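Local atomic coordinates of MTH169 (PDB entry 1GTD), a protein that is of unknown function here but belongs by sequence to the PurS family of small alpha-beta proteins and is found as an assembly of four chains. Residues T22-L27 and Y32-T37. Residues are numbered along the deposited sequence; the frame is centred on the assembly and turned at random.
Sequences TIERAL and YEVEDT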
ATOM      1  N   THR B  22       7.090   7.567   6.833  1.00 21.69           N
ATOM      2  CA  THR B  22       8.034   6.459   6.833  1.00 23.60           C
ATOM      3  C   THR B  22       9.188   6.687   5.847  1.00 23.82           C
ATOM      4  O   THR B  22      10.362   6.495   6.177  1.00 24.33           O
ATOM      5  CB  THR B  22       7.301   5.150   6.511  1.00 23.19           C
ATOM      6  OG1 THR B  22       6.377   4.865   7.569  1.00 22.14           O
ATOM      7  CG2 THR B  22       8.276   4.005   6.373  1.00 24.31           C
ATOM      8  N   ILE B  23       8.853   7.115   4.640  1.00 23.67           N
ATOM      9  CA  ILE B  23       9.856   7.382   3.624  1.00 21.79           C
ATOM     10  C   ILE B  23      10.834   8.456   4.093  1.00 23.01           C
ATOM     11  O   ILE B  23      12.049   8.271   4.052  1.00 25.05           O
ATOM     12  CB  ILE B  23       9.196   7.868   2.333  1.00 20.49           C
ATOM     13  CG1 ILE B  23       8.411   6.731   1.679  1.00 20.47           C
ATOM     14  CG2 ILE B  23      10.238   8.415   1.399  1.00 22.05           C
ATOM     15  CD1 ILE B  23       7.648   7.157   0.436  1.00 17.79           C
ATOM     16  N   GLU B  24      10.297   9.582   4.543  1.00 23.84           N
ATOM     17  CA  GLU B  24      11.118  10.696   4.994  1.00 24.25           C
ATOM     18  C   GLU B  24      12.112  10.295   6.068  1.00 23.71           C
ATOM     19  O   GLU B  24      13.298  10.611   5.971  1.00 25.36           O
ATOM     20  CB  GLU B  24      10.227  11.826   5.512  1.00 26.91           C
ATOM     21  CG  GLU B  24      10.986  13.086   5.863  1.00 30.56           C
ATOM     22  CD  GLU B  24      10.072  14.283   6.066  1.00 34.41           C
ATOM     23  OE1 GLU B  24       9.307  14.619   5.132  1.00 36.57           O
ATOM     24  OE2 GLU B  24      10.123  14.892   7.158  1.00 35.54           O
ATOM     25  N   ARG B  25      11.630   9.608   7.096  1.00 22.53           N
ATOM     26  CA  ARG B  25      12.495   9.170   8.182  1.00 21.78           C
ATOM     27  C   ARG B  25      13.590   8.235   7.683  1.00 20.82           C
ATOM     28  O   ARG B  25      14.761   8.379   8.048  1.00 20.41           O
ATOM     29  CB  ARG B  25      11.680   8.462   9.262  1.00 21.63           C
ATOM     30  CG  ARG B  25      12.537   7.691  10.258  1.00 23.85           C
ATOM     31  CD  ARG B  25      11.791   7.408  11.555  1.00 26.00           C
ATOM     32  NE  ARG B  25      12.665   6.756  12.527  1.00 30.45           N
ATOM     33  CZ  ARG B  25      13.054   5.487  12.440  1.00 32.16           C
ATOM     34  NH1 ARG B  25      12.640   4.735  11.428  1.00 34.22           N
ATOM     35  NH2 ARG B  25      13.859   4.970  13.358  1.00 33.02           N
ATOM     36  N   ALA B  26      13.202   7.272   6.853  1.00 19.71           N
ATOM     37  CA  ALA B  26      14.143   6.308   6.309  1.00 18.79           C
ATOM     38  C   ALA B  26      15.201   7.030   5.498  1.00 19.21           C
ATOM     39  O   ALA B  26      16.380   6.689   5.574  1.00 19.37           O
ATOM     40  CB  ALA B  26      13.411   5.301   5.439  1.00 20.79           C
ATOM     41  N   LEU B  27      14.784   8.030   4.722  1.00 18.77           N
ATOM     42  CA  LEU B  27      15.737   8.786   3.916  1.00 19.81           C
ATOM     43  C   LEU B  27      16.724   9.509   4.827  1.00 20.39           C
ATOM     44  O   LEU B  27      17.931   9.442   4.625  1.00 20.68           O
ATOM     45  CB  LEU B  27      15.013   9.792   3.001  1.00 19.51           C
ATOM     46  CG  LEU B  27      14.177   9.194   1.850  1.00 22.33           C
ATOM     47  CD1 LEU B  27      13.626  10.304   0.953  1.00 20.43           C
ATOM     48  CD2 LEU B  27      15.038   8.224   1.027  1.00 19.22           C
ATOM     49  N   TYR B  32      20.103  11.158   3.479  1.00 32.79           N
ATOM     50  CA  TYR B  32      19.389  12.216   2.766  1.00 33.84           C
ATOM     51  C   TYR B  32      18.363  12.915   3.640  1.00 34.03           C
ATOM     52  O   TYR B  32      17.641  12.265   4.392  1.00 34.61           O
ATOM     53  CB  TYR B  32      18.686  11.627   1.545  1.00 35.42           C
ATOM     54  CG  TYR B  32      19.605  10.808   0.686  1.00 37.27           C
ATOM     55  CD1 TYR B  32      19.329   9.473   0.414  1.00 38.14           C
ATOM     56  CD2 TYR B  32      20.772  11.358   0.172  1.00 39.30           C
ATOM     57  CE1 TYR B  32      20.196   8.703  -0.346  1.00 41.37           C
ATOM     58  CE2 TYR B  32      21.647  10.600  -0.586  1.00 41.87           C
ATOM     59  CZ  TYR B  32      21.357   9.274  -0.843  1.00 42.19           C
ATOM     60  OH  TYR B  32      22.238   8.526  -1.594  1.00 44.60           O
ATOM     61  N   GLU B  33      18.290  14.238   3.531  1.00 33.80           N
ATOM     62  CA  GLU B  33      17.337  15.003   4.325  1.00 33.71           C
ATOM     63  C   GLU B  33      16.322  15.705   3.432  1.00 31.83           C
ATOM     64  O   GLU B  33      16.633  16.688   2.760  1.00 30.50           O
ATOM     65  CB  GLU B  33      18.061  16.044   5.179  1.00 35.53           C
ATOM     66  CG  GLU B  33      17.206  16.573   6.313  1.00 39.06           C
ATOM     67  CD  GLU B  33      17.025  15.542   7.418  1.00 43.05           C
ATOM     68  OE1 GLU B  33      15.898  15.435   7.962  1.00 45.09           O
ATOM     69  OE2 GLU B  33      18.017  14.844   7.745  1.00 42.95           O
ATOM     70  N   VAL B  34      15.098  15.197   3.429  1.00 29.96           N
ATOM     71  CA  VAL B  34      14.057  15.785   2.608  1.00 28.77           C
ATOM     72  C   VAL B  34      12.915  16.292   3.478  1.00 28.97           C
ATOM     73  O   VAL B  34      12.704  15.817   4.592  1.00 28.61           O
ATOM     74  CB  VAL B  34      13.535  14.755   1.569  1.00 28.43           C
ATOM     75  CG1 VAL B  34      14.646  14.412   0.579  1.00 25.86           C
ATOM     76  CG2 VAL B  34      13.071  13.487   2.272  1.00 27.92           C
ATOM     77  N   GLU B  35      12.181  17.271   2.973  1.00 29.29           N
ATOM     78  CA  GLU B  35      11.073  17.816   3.732  1.00 29.23           C
ATOM     79  C   GLU B  35       9.774  17.738   2.967  1.00 28.42           C
ATOM     80  O   GLU B  35       9.755  17.489   1.768  1.00 28.27           O
ATOM     81  CB  GLU B  35      11.359  19.265   4.097  1.00 30.72           C
ATOM     82  CG  GLU B  35      12.497  19.432   5.074  1.00 35.57           C
ATOM     83  CD  GLU B  35      13.068  20.835   5.043  1.00 39.83           C
ATOM     84  OE1 GLU B  35      12.300  21.799   5.266  1.00 42.04           O
ATOM     85  OE2 GLU B  35      14.287  20.975   4.789  1.00 43.20           O
ATOM     86  N   ASP B  36       8.683  17.959   3.683  1.00 28.52           N
ATOM     87  CA  ASP B  36       7.362  17.951   3.087  1.00 28.66           C
ATOM     88  C   ASP B  36       7.069  16.750   2.210  1.00 28.50           C
ATOM     89  O   ASP B  36       6.336  16.872   1.227  1.00 27.72           O
ATOM     90  CB  ASP B  36       7.163  19.224   2.273  1.00 30.09           C
ATOM     91  CG  ASP B  36       7.277  20.463   3.119  1.00 30.74           C
ATOM     92  OD1 ASP B  36       6.656  20.472   4.205  1.00 32.58           O
ATOM     93  OD2 ASP B  36       7.977  21.415   2.706  1.00 30.19           O
ATOM     94  N   THR B  37       7.627  15.594   2.564  1.00 28.70           N
ATOM     95  CA  THR B  37       7.381  14.399   1.778  1.00 29.32           C
ATOM     96  C   THR B  37       5.870  14.280   1.615  1.00 30.51           C
ATOM     97  O   THR B  37       5.115  14.673   2.505  1.00 29.81           O
ATOM     98  CB  THR B  37       7.930  13.128   2.464  1.00 29.13           C
ATOM     99  OG1 THR B  37       9.341  13.261   2.684  1.00 28.99           O
ATOM    100  CG2 THR B  37       7.690  11.912   1.578  1.00 27.32           C
TER
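Glu24 reaches from helix 18-30 to Thr37, and one carboxylate oxygen takes two hydrogen bonds there. Thr37 OG1 donates to Glu24 OE1 at 2.8 Å, on the anti lone pair, turned away from OE2. The backbone N of Thr37 gives its hydrogen to the same Glu24 OE1 at 3.2 Å and meets it nearly along the C-O axis. Glu24 CG lies anti to its own backbone N (chi1 -174°), and the extended chain carries the carboxylate past the Thr37 side chain, the two running in opposite directions. The two bonds tie the helix to the corner at Asp36, just where strand 37-47 begins. At the other end, Tyr32 N makes a weak hydrogen bond to Leu27 O at 3.0 Å, with an N-H...O angle of 128°.

After helix 18-30 the chain folds back along it into the short strand 34-35, which pairs antiparallel with a strand of the second subunit and so continues the sheet across the interface. The Tyr32 hydroxyl is hydrogen-bonded to the Asp61 carboxylate of that subunit.

Between the two polar ends, Leu27 CD1 touches Val34 CG2 at 3.5 Å. The same Val34 methyl approaches Glu24 CG at 4.2 Å.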